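Local atomic coordinates of D-glyceraldehyde dehydrogenase (NADP(+)) (Thermoplasma acidophilum, PDB entry 5IZD), a protein that catalyses the NADP-dependent oxidation of D-glyceraldehyde to (R)-glycerate in the non-phosphorylated Entner-Doudoroff pathway. Residues D47-A52 with V197-T202; R157-A162 with N167-K172; E285-H290 with T296-F301; R390-S393 with E397-D400. One frame throughout, in Å; residues are numbered along the deposited sequence.

Contact 1: residues D47-A52 with V197-T202; sequences DAAEDA and VLNFIT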
# COMPACT_ATOMS: atom_id res chain seq x y z
N ASP A 47 -27.74 16.50 14.83
CA ASP A 47 -27.28 17.91 15.01
C ASP A 47 -26.09 18.11 15.96
O ASP A 47 -25.15 18.82 15.61
CB ASP A 47 -28.43 18.86 15.39
CG ASP A 47 -29.44 19.05 14.24
OD1 ASP A 47 -29.26 18.58 13.09
OD2 ASP A 47 -30.47 19.65 14.47
N ALA A 48 -26.10 17.45 17.11
CA ALA A 48 -24.90 17.44 17.97
C ALA A 48 -23.64 16.83 17.25
O ALA A 48 -22.56 17.39 17.32
CB ALA A 48 -25.17 16.72 19.26
N ALA A 49 -23.81 15.71 16.56
CA ALA A 49 -22.74 15.14 15.77
C ALA A 49 -22.23 16.12 14.70
O ALA A 49 -21.01 16.26 14.53
CB ALA A 49 -23.19 13.82 15.14
N GLU A 50 -23.13 16.80 14.00
CA GLU A 50 -22.68 17.82 13.02
C GLU A 50 -21.87 18.94 13.67
O GLU A 50 -20.81 19.34 13.18
CB GLU A 50 -23.85 18.44 12.28
CG GLU A 50 -23.45 19.41 11.17
CD GLU A 50 -24.66 19.98 10.44
OE1 GLU A 50 -25.60 20.40 11.10
OE2 GLU A 50 -24.72 19.98 9.19
N ASP A 51 -22.39 19.48 14.75
CA ASP A 51 -21.72 20.59 15.41
C ASP A 51 -20.39 20.18 16.07
O ASP A 51 -19.50 20.98 16.16
CB ASP A 51 -22.66 21.27 16.42
CG ASP A 51 -23.95 21.87 15.75
OD1 ASP A 51 -24.00 22.13 14.52
OD2 ASP A 51 -24.93 22.08 16.50
N ALA A 52 -20.21 18.93 16.49
CA ALA A 52 -18.94 18.51 17.04
C ALA A 52 -17.89 18.14 15.95
O ALA A 52 -16.73 17.98 16.28
CB ALA A 52 -19.18 17.33 17.98
N VAL A 197 -19.67 14.21 20.00
CA VAL A 197 -18.87 13.28 19.18
C VAL A 197 -19.51 11.90 19.15
O VAL A 197 -19.43 11.22 18.14
CB VAL A 197 -17.42 13.21 19.66
CG1 VAL A 197 -16.61 12.11 18.90
CG2 VAL A 197 -16.77 14.55 19.43
N LEU A 198 -20.13 11.50 20.25
CA LEU A 198 -20.75 10.21 20.40
C LEU A 198 -22.14 10.38 21.00
O LEU A 198 -22.26 10.88 22.10
CB LEU A 198 -19.92 9.31 21.32
CG LEU A 198 -20.47 7.90 21.55
CD1 LEU A 198 -20.66 7.16 20.24
CD2 LEU A 198 -19.53 7.11 22.43
N ASN A 199 -23.16 9.92 20.29
CA ASN A 199 -24.55 9.99 20.75
C ASN A 199 -25.17 8.60 20.71
O ASN A 199 -24.89 7.81 19.80
CB ASN A 199 -25.36 10.97 19.91
CG ASN A 199 -24.71 12.33 19.82
OD1 ASN A 199 -25.00 13.24 20.64
ND2 ASN A 199 -23.80 12.49 18.89
N PHE A 200 -26.09 8.35 21.65
CA PHE A 200 -26.67 7.04 21.92
C PHE A 200 -28.17 7.19 21.92
O PHE A 200 -28.74 7.94 22.75
CB PHE A 200 -26.20 6.54 23.29
CG PHE A 200 -26.71 5.16 23.66
CD1 PHE A 200 -26.30 4.03 22.97
CD2 PHE A 200 -27.62 5.00 24.69
CE1 PHE A 200 -26.74 2.77 23.35
CE2 PHE A 200 -28.09 3.72 25.06
CZ PHE A 200 -27.64 2.60 24.37
N ILE A 201 -28.80 6.50 20.98
CA ILE A 201 -30.23 6.57 20.74
C ILE A 201 -30.78 5.14 20.72
O ILE A 201 -30.33 4.29 19.90
CB ILE A 201 -30.50 7.22 19.38
CG1 ILE A 201 -30.26 8.72 19.43
CG2 ILE A 201 -31.94 6.97 18.92
CD1 ILE A 201 -31.30 9.48 20.23
N THR A 202 -31.76 4.88 21.58
CA THR A 202 -32.44 3.61 21.60
C THR A 202 -33.88 3.88 21.13
O THR A 202 -34.40 4.99 21.25
CB THR A 202 -32.49 2.95 23.03
OG1 THR A 202 -33.09 3.84 23.99
CG2 THR A 202 -31.06 2.52 23.50

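Contact 2: residues R157-A162 with N167-K172; sequences RKLAPA and NTVVLK. With NAP (NADP nicotinamide-adenine-dinucleotide phosphate), chain I.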
# COMPACT_ATOMS: atom_id res chain seq x y z
N ARG A 157 -16.65 -2.82 17.38
CA ARG A 157 -16.24 -2.95 15.97
C ARG A 157 -16.54 -1.71 15.12
O ARG A 157 -15.77 -1.41 14.25
CB ARG A 157 -16.93 -4.14 15.33
CG ARG A 157 -16.82 -4.17 13.80
CD ARG A 157 -17.44 -5.44 13.27
NE ARG A 157 -16.60 -6.57 13.58
CZ ARG A 157 -16.98 -7.84 13.42
NH1 ARG A 157 -18.20 -8.15 12.96
NH2 ARG A 157 -16.12 -8.80 13.73
N LYS A 158 -17.65 -1.05 15.37
CA LYS A 158 -18.10 0.13 14.67
C LYS A 158 -17.62 1.46 15.27
O LYS A 158 -17.17 2.34 14.52
CB LYS A 158 -19.63 0.08 14.60
CG LYS A 158 -20.06 -1.13 13.78
CD LYS A 158 -21.53 -1.19 13.50
CE LYS A 158 -21.94 -2.55 12.98
NZ LYS A 158 -21.38 -2.80 11.63
N LEU A 159 -17.66 1.61 16.60
CA LEU A 159 -17.25 2.88 17.24
C LEU A 159 -15.75 3.12 17.16
O LEU A 159 -15.33 4.21 16.86
CB LEU A 159 -17.67 3.00 18.72
CG LEU A 159 -19.13 3.00 19.14
CD1 LEU A 159 -19.18 3.12 20.64
CD2 LEU A 159 -19.93 4.11 18.55
N ALA A 160 -14.93 2.12 17.44
CA ALA A 160 -13.47 2.37 17.44
C ALA A 160 -12.93 2.92 16.12
O ALA A 160 -12.30 3.98 16.13
CB ALA A 160 -12.66 1.18 17.91
N PRO A 161 -13.25 2.25 14.98
CA PRO A 161 -12.65 2.79 13.75
C PRO A 161 -13.31 4.09 13.30
O PRO A 161 -12.65 4.94 12.69
CB PRO A 161 -12.92 1.71 12.69
CG PRO A 161 -14.04 0.88 13.25
CD PRO A 161 -13.88 0.94 14.73
N ALA A 162 -14.61 4.22 13.52
CA ALA A 162 -15.30 5.45 13.15
C ALA A 162 -14.72 6.66 13.87
O ALA A 162 -14.35 7.69 13.23
CB ALA A 162 -16.82 5.34 13.39
N ASN A 167 -14.63 10.65 12.54
CA ASN A 167 -16.04 10.80 12.32
C ASN A 167 -16.71 10.98 13.66
O ASN A 167 -16.20 10.49 14.66
CB ASN A 167 -16.66 9.59 11.64
CG ASN A 167 -16.06 9.30 10.27
OD1 ASN A 167 -16.48 9.88 9.25
ND2 ASN A 167 -15.08 8.37 10.24
N THR A 168 -17.86 11.64 13.65
CA THR A 168 -18.71 11.73 14.85
C THR A 168 -19.77 10.68 14.67
O THR A 168 -20.00 10.22 13.52
CB THR A 168 -19.35 13.10 15.02
OG1 THR A 168 -20.06 13.41 13.83
CG2 THR A 168 -18.29 14.14 15.24
N VAL A 169 -20.39 10.26 15.77
CA VAL A 169 -21.16 9.03 15.76
C VAL A 169 -22.50 9.16 16.51
O VAL A 169 -22.56 9.71 17.62
CB VAL A 169 -20.39 7.85 16.39
CG1 VAL A 169 -21.26 6.59 16.46
CG2 VAL A 169 -19.08 7.57 15.70
N VAL A 170 -23.55 8.66 15.86
CA VAL A 170 -24.86 8.33 16.46
C VAL A 170 -25.10 6.79 16.41
O VAL A 170 -25.24 6.19 15.30
CB VAL A 170 -26.02 9.03 15.73
CG1 VAL A 170 -27.36 8.71 16.39
CG2 VAL A 170 -25.80 10.54 15.65
N LEU A 171 -25.09 6.18 17.60
CA LEU A 171 -25.29 4.75 17.79
C LEU A 171 -26.76 4.40 18.19
O LEU A 171 -27.29 4.99 19.16
CB LEU A 171 -24.30 4.20 18.84
CG LEU A 171 -24.47 2.75 19.33
CD1 LEU A 171 -24.09 1.72 18.26
CD2 LEU A 171 -23.60 2.51 20.53
N LYS A 172 -27.36 3.43 17.54
CA LYS A 172 -28.66 2.89 17.88
C LYS A 172 -28.52 1.37 17.91
O LYS A 172 -28.35 0.76 16.88
CB LYS A 172 -29.77 3.33 16.96
CG LYS A 172 -31.13 2.76 17.29
CD LYS A 172 -31.56 1.69 16.31
CE LYS A 172 -32.83 0.96 16.66
NZ LYS A 172 -32.59 -0.08 17.66
PA NAP I . -32.18 -6.57 12.36
O1A NAP I . -33.64 -6.27 12.25
O2A NAP I . -31.37 -6.64 11.08
O5B NAP I . -31.52 -5.48 13.38
C5B NAP I . -30.20 -4.90 13.23
C4B NAP I . -30.21 -3.42 13.64
O4B NAP I . -30.95 -2.65 12.67
C3B NAP I . -30.92 -3.17 14.98
O3B NAP I . -30.30 -2.04 15.65
C2B NAP I . -32.32 -2.82 14.55
O2B NAP I . -33.09 -2.16 15.56
C1B NAP I . -32.05 -1.96 13.34
N9A NAP I . -33.18 -1.77 12.42
C8A NAP I . -34.29 -2.54 12.28
N7A NAP I . -35.11 -2.06 11.36
C5A NAP I . -34.44 -0.93 10.87
C6A NAP I . -34.77 0.01 9.89
N6A NAP I . -35.90 -0.06 9.17
N1A NAP I . -33.90 1.01 9.64
C2A NAP I . -32.78 1.09 10.38
N3A NAP I . -32.39 0.25 11.35
C4A NAP I . -33.28 -0.75 11.53
O3 NAP I . -32.03 -7.94 13.14
PN NAP I . -33.15 -8.92 13.75
O1N NAP I . -33.90 -8.23 14.87
O2N NAP I . -32.50 -10.21 14.19
O5D NAP I . -34.12 -9.19 12.57
P2B NAP I . -34.28 -3.01 16.33
O1X NAP I . -34.96 -2.01 17.28
O2X NAP I . -33.65 -4.07 17.11
O3X NAP I . -35.26 -3.53 15.34

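Contact 3: residues E285-H290 with T296-F301; sequences ERLYVH and TFMSRF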
# COMPACT_ATOMS: atom_id res chain seq x y z
N GLU A 285 -24.03 -23.59 8.70
CA GLU A 285 -25.44 -23.63 8.32
C GLU A 285 -25.76 -24.78 7.36
O GLU A 285 -26.92 -25.05 7.16
CB GLU A 285 -25.85 -22.28 7.71
CG GLU A 285 -26.04 -21.11 8.70
CD GLU A 285 -27.50 -20.81 9.10
OE1 GLU A 285 -28.43 -21.31 8.39
OE2 GLU A 285 -27.71 -20.07 10.13
N ARG A 286 -24.77 -25.43 6.77
CA ARG A 286 -25.01 -26.58 5.87
C ARG A 286 -23.84 -27.51 6.01
O ARG A 286 -22.72 -27.05 5.88
CB ARG A 286 -24.99 -26.17 4.41
CG ARG A 286 -25.84 -25.01 4.05
CD ARG A 286 -25.68 -24.72 2.61
NE ARG A 286 -24.80 -23.59 2.31
CZ ARG A 286 -24.25 -23.36 1.13
NH1 ARG A 286 -24.37 -24.25 0.14
NH2 ARG A 286 -23.55 -22.27 0.98
N LEU A 287 -24.06 -28.80 6.19
CA LEU A 287 -22.99 -29.75 6.43
C LEU A 287 -22.85 -30.68 5.22
O LEU A 287 -23.80 -31.31 4.81
CB LEU A 287 -23.28 -30.50 7.74
CG LEU A 287 -22.33 -31.58 8.21
CD1 LEU A 287 -20.91 -31.07 8.26
CD2 LEU A 287 -22.73 -32.08 9.58
N TYR A 288 -21.65 -30.69 4.63
CA TYR A 288 -21.28 -31.52 3.48
C TYR A 288 -20.13 -32.41 3.90
O TYR A 288 -19.02 -31.90 4.15
CB TYR A 288 -20.82 -30.65 2.29
CG TYR A 288 -21.90 -29.75 1.78
CD1 TYR A 288 -22.92 -30.22 1.01
CD2 TYR A 288 -21.91 -28.43 2.10
CE1 TYR A 288 -23.90 -29.40 0.52
CE2 TYR A 288 -22.87 -27.59 1.62
CZ TYR A 288 -23.87 -28.07 0.83
OH TYR A 288 -24.89 -27.22 0.47
N VAL A 289 -20.38 -33.73 3.97
CA VAL A 289 -19.36 -34.67 4.39
C VAL A 289 -19.13 -35.73 3.30
O VAL A 289 -20.04 -36.25 2.65
CB VAL A 289 -19.72 -35.33 5.72
CG1 VAL A 289 -18.59 -36.17 6.25
CG2 VAL A 289 -20.10 -34.27 6.77
N HIS A 290 -17.88 -36.06 3.11
CA HIS A 290 -17.58 -37.03 2.08
C HIS A 290 -18.25 -38.37 2.39
O HIS A 290 -18.25 -38.82 3.54
CB HIS A 290 -16.06 -37.13 1.91
CG HIS A 290 -15.64 -37.89 0.70
ND1 HIS A 290 -15.85 -39.24 0.58
CD2 HIS A 290 -15.00 -37.51 -0.43
CE1 HIS A 290 -15.36 -39.67 -0.58
NE2 HIS A 290 -14.84 -38.63 -1.21
N THR A 296 -19.81 -42.48 10.02
CA THR A 296 -19.06 -42.24 11.27
C THR A 296 -19.14 -40.80 11.74
O THR A 296 -19.41 -40.57 12.95
CB THR A 296 -17.58 -42.60 11.18
OG1 THR A 296 -17.49 -43.98 10.95
CG2 THR A 296 -16.86 -42.36 12.50
N PHE A 297 -18.95 -39.87 10.80
CA PHE A 297 -19.02 -38.45 11.15
C PHE A 297 -20.37 -38.08 11.81
O PHE A 297 -20.39 -37.52 12.92
CB PHE A 297 -18.74 -37.54 9.94
CG PHE A 297 -18.54 -36.09 10.32
CD1 PHE A 297 -19.61 -35.24 10.51
CD2 PHE A 297 -17.27 -35.58 10.51
CE1 PHE A 297 -19.42 -33.92 10.87
CE2 PHE A 297 -17.07 -34.27 10.88
CZ PHE A 297 -18.14 -33.43 11.04
N MET A 298 -21.47 -38.39 11.15
CA MET A 298 -22.80 -38.03 11.67
C MET A 298 -23.14 -38.66 13.02
O MET A 298 -23.76 -38.01 13.85
CB MET A 298 -23.90 -38.40 10.69
CG MET A 298 -23.87 -37.62 9.39
SD MET A 298 -23.70 -35.86 9.58
CE MET A 298 -25.27 -35.44 10.39
N SER A 299 -22.71 -39.91 13.20
CA SER A 299 -22.88 -40.65 14.46
C SER A 299 -22.11 -39.95 15.60
O SER A 299 -22.66 -39.66 16.65
CB SER A 299 -22.37 -42.09 14.21
OG SER A 299 -22.25 -42.83 15.40
N ARG A 300 -20.84 -39.63 15.35
CA ARG A 300 -20.00 -38.96 16.35
C ARG A 300 -20.60 -37.58 16.65
O ARG A 300 -20.67 -37.17 17.82
CB ARG A 300 -18.52 -38.86 15.87
CG ARG A 300 -17.85 -40.22 15.81
CD ARG A 300 -16.33 -40.17 15.64
NE ARG A 300 -15.77 -39.47 16.79
CZ ARG A 300 -14.55 -38.92 16.85
NH1 ARG A 300 -13.71 -39.00 15.84
NH2 ARG A 300 -14.18 -38.33 17.99
N PHE A 301 -21.09 -36.88 15.62
CA PHE A 301 -21.62 -35.53 15.78
C PHE A 301 -22.92 -35.52 16.58
O PHE A 301 -23.12 -34.65 17.44
CB PHE A 301 -21.89 -34.88 14.41
CG PHE A 301 -22.50 -33.50 14.48
CD1 PHE A 301 -21.94 -32.52 15.29
CD2 PHE A 301 -23.59 -33.16 13.67
CE1 PHE A 301 -22.49 -31.24 15.33
CE2 PHE A 301 -24.14 -31.88 13.71
CZ PHE A 301 -23.60 -30.92 14.56

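Contact 4: residues R390-S393 with E397-D400; sequences RKIS and EMYD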
# COMPACT_ATOMS: atom_id res chain seq x y z
N ARG A 390 -25.52 -33.48 4.13
CA ARG A 390 -25.62 -34.16 2.84
C ARG A 390 -24.27 -34.73 2.43
O ARG A 390 -23.22 -34.19 2.78
CB ARG A 390 -26.14 -33.20 1.77
CG ARG A 390 -26.39 -33.86 0.42
CD ARG A 390 -26.32 -32.84 -0.71
NE ARG A 390 -26.66 -33.43 -2.00
CZ ARG A 390 -25.77 -33.86 -2.88
NH1 ARG A 390 -24.47 -33.77 -2.62
NH2 ARG A 390 -26.17 -34.39 -4.03
N LYS A 391 -24.30 -35.83 1.68
CA LYS A 391 -23.07 -36.50 1.20
C LYS A 391 -22.48 -35.72 0.06
O LYS A 391 -23.21 -35.07 -0.68
CB LYS A 391 -23.33 -37.91 0.70
CG LYS A 391 -23.62 -38.91 1.80
CD LYS A 391 -24.13 -40.26 1.28
CE LYS A 391 -24.69 -41.03 2.45
NZ LYS A 391 -25.01 -42.39 1.96
N ILE A 392 -21.16 -35.80 -0.06
CA ILE A 392 -20.49 -35.42 -1.28
C ILE A 392 -19.46 -36.52 -1.71
O ILE A 392 -19.06 -37.39 -0.90
CB ILE A 392 -19.78 -34.06 -1.17
CG1 ILE A 392 -18.74 -34.11 -0.03
CG2 ILE A 392 -20.79 -32.91 -1.04
CD1 ILE A 392 -17.86 -32.89 0.09
N SER A 393 -19.03 -36.45 -2.99
CA SER A 393 -18.10 -37.44 -3.59
C SER A 393 -17.08 -36.90 -4.65
O SER A 393 -16.24 -37.66 -5.13
CB SER A 393 -18.90 -38.58 -4.23
OG SER A 393 -19.69 -38.09 -5.29
N GLU A 397 -18.03 -31.00 -7.36
CA GLU A 397 -19.39 -31.07 -6.80
C GLU A 397 -19.44 -30.23 -5.49
O GLU A 397 -20.32 -29.40 -5.35
CB GLU A 397 -19.82 -32.54 -6.59
CG GLU A 397 -21.09 -32.69 -5.76
CD GLU A 397 -21.28 -34.05 -5.08
OE1 GLU A 397 -22.46 -34.44 -4.95
OE2 GLU A 397 -20.28 -34.68 -4.65
N MET A 398 -18.45 -30.44 -4.62
CA MET A 398 -18.27 -29.71 -3.36
C MET A 398 -18.27 -28.19 -3.59
O MET A 398 -19.11 -27.48 -2.97
CB MET A 398 -17.00 -30.15 -2.64
CG MET A 398 -16.83 -29.58 -1.24
SD MET A 398 -15.32 -30.09 -0.41
CE MET A 398 -14.13 -28.93 -1.08
N TYR A 399 -17.46 -27.72 -4.54
CA TYR A 399 -17.43 -26.30 -4.86
C TYR A 399 -18.77 -25.78 -5.32
O TYR A 399 -19.20 -24.69 -4.90
CB TYR A 399 -16.42 -25.95 -5.99
CG TYR A 399 -14.95 -26.23 -5.73
CD1 TYR A 399 -14.44 -26.24 -4.45
CD2 TYR A 399 -14.07 -26.51 -6.81
CE1 TYR A 399 -13.13 -26.50 -4.21
CE2 TYR A 399 -12.72 -26.76 -6.57
CZ TYR A 399 -12.25 -26.73 -5.25
OH TYR A 399 -10.95 -26.98 -4.92
N ASP A 400 -19.41 -26.54 -6.21
CA ASP A 400 -20.69 -26.10 -6.81
C ASP A 400 -21.84 -26.03 -5.77
O ASP A 400 -22.65 -25.13 -5.82
CB ASP A 400 -21.14 -27.02 -7.96
CG ASP A 400 -20.30 -26.85 -9.21
OD1 ASP A 400 -19.58 -25.84 -9.35
OD2 ASP A 400 -20.38 -27.73 -10.08
O HOH W 1 -22.09 -37.10 -4.60

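Contact 1: residues D47-A52 with V197-T202
Val197 opens the contact by lying against Ala52, at the end of 197-202 where the two backbones come closest. Its CG2 is 4.0 Å from Ala52 CB. The valine places CG1 anti to its backbone N (chi1 174°), which leaves CG2 beside the N; this branch reaches Ala52 although CB points away from the helix. The same Ala52 CB also sits 3.7 Å from Val197 N. Leu198 turns its side chain away from 47-52, onto Val193 and Phe188. Asn199 points back toward the helix and spreads its amide over two successive alanines. Its OD1 lies 3.7 Å from Ala48 CB, and its ND2 is 4.0 Å from Ala49 CB. Neither approach is a hydrogen bond. The amide finds its partners elsewhere: OD1 accepts from Asp8 N, and ND2 donates to Gly196 O and weakly to Val169 O. These outside partners satisfy the two polar atoms that lie near the alanine methyls. Beyond Asn199 the strand leaves 47-52, and Ile201 packs on Ala45, one turn earlier in the same helix. The small alanines probably let helix 39-77 come close to the strand. Strand 198-200 pairs in parallel with strand 168-172 in the sheet of the NADP-binding part. Ala49 O adds a link by accepting from Thr168 OG1. Helix 178-190 packs against Leu198 and Phe200, and strand 2-7 touches Phe200 and Ile201.

Contact 2: residues R157-A162 with N167-K172
Leu159 and Val169 meet because of their torsions. Leu159 holds CG anti to its carbonyl carbon (chi1 -62°), and its CD2 reaches the strand. Val169 holds CG1 anti to its backbone N (chi1 176°), and that methyl receives Leu159 CD2 at 3.5 Å. The two side chains cross obliquely. The other branch, Val169 CG2, packs on Ala162 CB at 3.9 Å. Leu171 CB marks the far end of the apolar patch, 4.4 Å from Leu159 CD2.

The polar part lies where the helix gives way to the strand. Ala162 O takes two bonds from Asn167 and a further one from Thr165 OG1. Asn167 N donates at 3.1 Å, tilted from the carbonyl plane. Asn167 ND2 donates at 3.2 Å, in the carbonyl plane and on a lone pair. The asparagine amide is held further by Gly140 N, which donates to OD1, and by Tyr467 O, which accepts from ND2. With an alanine at Asn167 the backbone bond would remain, but Ala162 O, Gly140 N and Tyr467 O would probably be left without their amide partner.

At the other end of the strand, Lys172 NZ donates to the NADP atoms O2B, at 3.0 Å, and O1X, at 3.1 Å. It thus grips the phosphate that sets NADP apart from NAD. Helix 153-164 runs nearly antiparallel to strand 168-172, with segment axes 166° apart. Together with strand 130-145 they form a beta-alpha-beta unit of the Rossmann-like cofactor domain. Strand 198-200 flanks strand 168-172, its Leu198 touching both Leu159 and Val169, and helix 94-112 packs on Ala160 and Pro161.

Contact 3: residues E285-H290 with T296-F301
Val289 and Leu287 meet the Phe297 ring from the strand side. Val289 CG2 sits over one face of the ring, 3.9 Å from Phe297 CD1. Val289 CG1 lies at 3.9 Å from Phe297 CB, so both methyls of the valine touch the phenylalanine. Leu287 CD2 comes obliquely to Phe297 CE1 at 4.0 Å. Leu287 CD2 also reaches tip to tip toward Met298 SD, at 3.9 Å. It meets Phe301 CD2 more loosely, at 4.3 Å. One leucine methyl thus touches three side chains of the helix.

Phe297 has CG anti to its backbone N (chi1 -169°), which swings the ring toward the strand. The methionine chain bends at chi2 (-48°), which turns its sulfur toward the end of the leucine. In the next shell, Leu269 of helix 262-274 packs on both phenylalanines, and Ala389 of strand 386-392 touches Leu287 and Met298. On the far side of strand 284-290, Arg286 NH1 donates to Tyr288 OH at 3.0 Å. That arginine also bonds the carbonyls of Lys251, Leu401 and Ala402.

The strand therefore separates two kinds of chemistry. Toward helix 294-305 the contact is buried and apolar, and no hydrogen bond crosses it. It depends on the fit of methyls, rings and sulfur. Polar groups gather on the opposite face, where carbonyl oxygens accept from the arginine's N-H groups, which probably helps to stabilise its buried charge.

Contact 4: residues R390-S393 with E397-D400
Arg390 and Glu397 approach from opposite directions and join in a salt bridge. Arg390 NH1 donates to Glu397 OE1 at 3.1 Å, and the N-H points almost straight at it (168°). The oxygen lies near the guanidinium plane, at the edge of that group. The carboxylate, however, is met from above its own plane, and the two planes stand 87° apart. The other oxygen is gripped by backbone: Ser393 N donates to Glu397 OE2 at 2.7 Å, nearly along the C-O axis. Glu397 has CG anti to its backbone N (chi1 168°) and stays extended beyond it, which carries the carboxylate from the helix to the end of the strand.

The tight, buried part lies beside this. Ile392 CD1 packs on Met398 CG at 3.7 Å. Trp257 touches both of these residues, and Leu401 also packs on Ile392.

The solvent side is looser. Ser393 is exposed, and a water sits 2.7 Å from Ser393 OG. It donates a hydrogen bond to Glu397 OE1, also at 2.7 Å. A glutamine in place of Glu397 carries no charge, and Arg390 would probably lose its salt-bridge mate and be freer to turn.

The contact lies away from the cofactor and substrate sites. A connection of two residues leads from strand 386-392 into helix 395-403, which packs back on the strand end. The strand belongs to the mixed sheet that carries strand 284-290, in the catalytic domain of the aldehyde dehydrogenase fold.

Overall arrangement
The four contacts form two pairs on opposite sides of the chain's centre. Contacts 1 and 2 have centres about 10 Å apart. Their strands pair through Val197 O to Val169 N and Asn199 N to Val169 O, each 2.7 Å. Contact 2 reaches NADP directly, while Asn199 of contact 1 lies about 9 Å from Lys172, side chain to side chain. Contacts 3 and 4, with centres about 12 Å apart, share the seven-stranded sheet, where Leu287 O meets Arg390 N at 2.9 Å. Strand 284-290 of contact 3 closely follows Cys281, the probable catalytic cysteine, in the chain. Leu287 is about 10 Å, side chain to side chain, from Ile382, a probable NADP-binding residue. The centres of contacts 2 and 3 are about 40 Å apart.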